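Long-range contact in 3-phytase (PDB 2WNH), which is a histidine acid phosphatase that probably hydrolyses phytate, releasing phosphate from the inositol hexakisphosphate ring: residues 15-20 with 323-328. The protein carries 3 engineered substitutions. Residues are numbered along the deposited sequence; the frame is centred on the assembly and turned at random.
Sequences QLEKVV and LERWRD
Gln15 OE1 is gripped side-on by Arg327, whose NE and NH2 each donate a hydrogen bond of 2.9 Å to it. The oxygen lies 5° out of the guanidinium plane, although the amide itself is turned 49° against that plane. This pair sits where strands 14-24 and 320-328 run antiparallel in the central mixed sheet of the histidine phosphatase fold. Gln15 and Arg327 also face each other as a hydrogen-bonded pair, as do Val20 and Leu323. Between them the register slips by one: Arg325 O takes a bond of 2.8 Å from Glu17 N and a weak one from Lys18 N, the signature of a classic beta bulge.

In the bulge Glu17 and Lys18 together face Arg325, and the Glu17 side chain is directed toward the opposite strand, between Arg325 and Arg327, with CG anti to its carbonyl carbon (chi1 -58°). Arg325 NE donates to Glu17 OE2 at 3.0 Å, approaching from above the carboxylate plane, while Arg325 NH1 donates to Val274 O. Toward Arg327 the geometry differs: Glu17 OE1 lies 3.4 Å from Arg327 CZ, over the centre of the guanidinium face, a stacked salt bridge in which no N-H points at the oxygen. Arg334 also pairs with Glu17 OE2, so the carboxylate probably offsets three neighbouring positive charges. At the subunit interface, Asp13 of the second subunit binds Arg327 NH2, and Gln15 NE2 donates to its Arg12 O.

On the other face, Leu16 CB stands 3.7 Å from the centroid of the Trp326 six-membered ring, a CH-pi contact. Glu324, also held by Tyr75 and Arg337, anchors the indole edge: Trp326 NE1 donates to Glu324 OE1 at 2.9 Å.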
loop_
_atom_site.group_PDB
_atom_site.type_symbol
_atom_site.label_atom_id
_atom_site.label_comp_id
_atom_site.label_asym_id
_atom_site.label_seq_id
_atom_site.Cartn_x
_atom_site.Cartn_y
_atom_site.Cartn_z
ATOM N N GLN B 15 -27.203 -12.710 -4.424
ATOM C CA GLN B 15 -26.786 -11.362 -4.042
ATOM C C GLN B 15 -27.003 -11.128 -2.541
ATOM O O GLN B 15 -28.092 -11.330 -2.036
ATOM C CB GLN B 15 -27.633 -10.364 -4.837
ATOM C CG GLN B 15 -27.495 -8.937 -4.427
ATOM C CD GLN B 15 -28.531 -8.079 -5.121
ATOM O OE1 GLN B 15 -29.716 -8.092 -4.772
ATOM N NE2 GLN B 15 -28.086 -7.337 -6.132
ATOM N N LEU B 16 -25.963 -10.693 -1.833
ATOM C CA LEU B 16 -26.107 -10.409 -0.408
ATOM C C LEU B 16 -26.688 -9.017 -0.192
ATOM O O LEU B 16 -26.128 -8.026 -0.697
ATOM C CB LEU B 16 -24.750 -10.525 0.296
ATOM C CG LEU B 16 -24.687 -10.194 1.797
ATOM C CD1 LEU B 16 -25.553 -11.187 2.580
ATOM C CD2 LEU B 16 -23.247 -10.299 2.250
ATOM N N GLU B 17 -27.811 -8.941 0.531
ATOM C CA GLU B 17 -28.467 -7.657 0.807
ATOM C C GLU B 17 -28.194 -7.033 2.163
ATOM O O GLU B 17 -28.226 -5.805 2.303
ATOM C CB GLU B 17 -29.987 -7.782 0.720
ATOM C CG GLU B 17 -30.518 -8.269 -0.608
ATOM C CD GLU B 17 -32.017 -8.173 -0.628
ATOM O OE1 GLU B 17 -32.554 -7.097 -0.933
ATOM O OE2 GLU B 17 -32.669 -9.187 -0.327
ATOM N N LYS B 18 -28.015 -7.863 3.190
ATOM C CA LYS B 18 -28.015 -7.349 4.560
ATOM C C LYS B 18 -27.355 -8.355 5.478
ATOM O O LYS B 18 -27.579 -9.554 5.347
ATOM C CB LYS B 18 -29.458 -7.090 5.039
ATOM C CG LYS B 18 -29.622 -6.570 6.489
ATOM C CD LYS B 18 -28.865 -5.294 6.721
ATOM C CE LYS B 18 -29.149 -4.697 8.098
ATOM N NZ LYS B 18 -30.511 -4.062 8.181
ATOM N N VAL B 19 -26.524 -7.845 6.385
ATOM C CA VAL B 19 -25.930 -8.644 7.446
ATOM C C VAL B 19 -26.374 -8.096 8.799
ATOM O O VAL B 19 -26.330 -6.884 9.049
ATOM C CB VAL B 19 -24.367 -8.595 7.385
ATOM C CG1 VAL B 19 -23.761 -9.415 8.536
ATOM C CG2 VAL B 19 -23.817 -9.116 6.036
ATOM N N VAL B 20 -26.801 -9.000 9.690
ATOM C CA VAL B 20 -27.012 -8.648 11.100
ATOM C C VAL B 20 -26.115 -9.572 11.905
ATOM O O VAL B 20 -26.214 -10.798 11.780
ATOM C CB VAL B 20 -28.502 -8.851 11.542
ATOM C CG1 VAL B 20 -28.667 -8.702 13.063
ATOM C CG2 VAL B 20 -29.406 -7.869 10.802
ATOM N N LEU B 323 -26.862 -13.375 10.897
ATOM C CA LEU B 323 -27.983 -13.567 9.963
ATOM C C LEU B 323 -27.683 -12.766 8.690
ATOM O O LEU B 323 -27.359 -11.579 8.771
ATOM C CB LEU B 323 -29.272 -13.015 10.561
ATOM C CG LEU B 323 -29.632 -13.434 11.986
ATOM C CD1 LEU B 323 -30.901 -12.677 12.441
ATOM C CD2 LEU B 323 -29.808 -14.933 12.081
ATOM N N GLU B 324 -27.820 -13.414 7.541
ATOM C CA GLU B 324 -27.652 -12.754 6.241
ATOM C C GLU B 324 -28.906 -12.898 5.380
ATOM O O GLU B 324 -29.380 -14.008 5.170
ATOM C CB GLU B 324 -26.475 -13.386 5.472
ATOM C CG GLU B 324 -25.079 -13.029 6.031
ATOM C CD GLU B 324 -23.940 -13.847 5.397
ATOM O OE1 GLU B 324 -24.200 -14.780 4.587
ATOM O OE2 GLU B 324 -22.760 -13.579 5.724
ATOM N N ARG B 325 -29.397 -11.783 4.842
ATOM C CA ARG B 325 -30.460 -11.834 3.825
ATOM C C ARG B 325 -29.847 -11.818 2.437
ATOM O O ARG B 325 -29.105 -10.900 2.096
ATOM C CB ARG B 325 -31.432 -10.652 3.959
ATOM C CG ARG B 325 -32.681 -10.840 3.081
ATOM C CD ARG B 325 -33.651 -9.706 3.258
ATOM N NE ARG B 325 -33.300 -8.510 2.499
ATOM C CZ ARG B 325 -33.004 -7.329 3.039
ATOM N NH1 ARG B 325 -32.962 -7.175 4.365
ATOM N NH2 ARG B 325 -32.729 -6.296 2.249
ATOM N N TRP B 326 -30.168 -12.860 1.666
ATOM C CA TRP B 326 -29.718 -13.055 0.301
ATOM C C TRP B 326 -30.892 -12.998 -0.656
ATOM O O TRP B 326 -32.026 -13.268 -0.289
ATOM C CB TRP B 326 -29.053 -14.416 0.151
ATOM C CG TRP B 326 -27.695 -14.505 0.813
ATOM C CD1 TRP B 326 -27.426 -14.771 2.145
ATOM C CD2 TRP B 326 -26.417 -14.336 0.177
ATOM N NE1 TRP B 326 -26.072 -14.778 2.357
ATOM C CE2 TRP B 326 -25.424 -14.516 1.176
ATOM C CE3 TRP B 326 -26.015 -14.045 -1.136
ATOM C CZ2 TRP B 326 -24.045 -14.412 0.901
ATOM C CZ3 TRP B 326 -24.635 -13.947 -1.416
ATOM C CH2 TRP B 326 -23.670 -14.140 -0.397
ATOM N N ARG B 327 -30.597 -12.667 -1.902
ATOM C CA ARG B 327 -31.630 -12.594 -2.931
ATOM C C ARG B 327 -31.155 -13.383 -4.131
ATOM O O ARG B 327 -29.985 -13.288 -4.547
ATOM C CB ARG B 327 -31.874 -11.139 -3.308
ATOM C CG ARG B 327 -32.909 -10.951 -4.366
ATOM C CD ARG B 327 -33.560 -9.603 -4.173
ATOM N NE ARG B 327 -32.607 -8.507 -4.387
ATOM C CZ ARG B 327 -32.940 -7.224 -4.303
ATOM N NH1 ARG B 327 -34.191 -6.885 -4.012
ATOM N NH2 ARG B 327 -32.022 -6.280 -4.509
ATOM N N ASP B 328 -32.075 -14.188 -4.674
ATOM C CA ASP B 328 -31.895 -14.828 -5.954
ATOM C C ASP B 328 -32.083 -13.765 -7.059
ATOM O O ASP B 328 -33.203 -13.319 -7.286
ATOM C CB ASP B 328 -32.946 -15.944 -6.086
ATOM C CG ASP B 328 -32.857 -16.701 -7.411
ATOM O OD1 ASP B 328 -31.980 -16.401 -8.248
ATOM O OD2 ASP B 328 -33.683 -17.610 -7.610
HETATM O O HOH W 1 -32.685 -4.792 6.314
#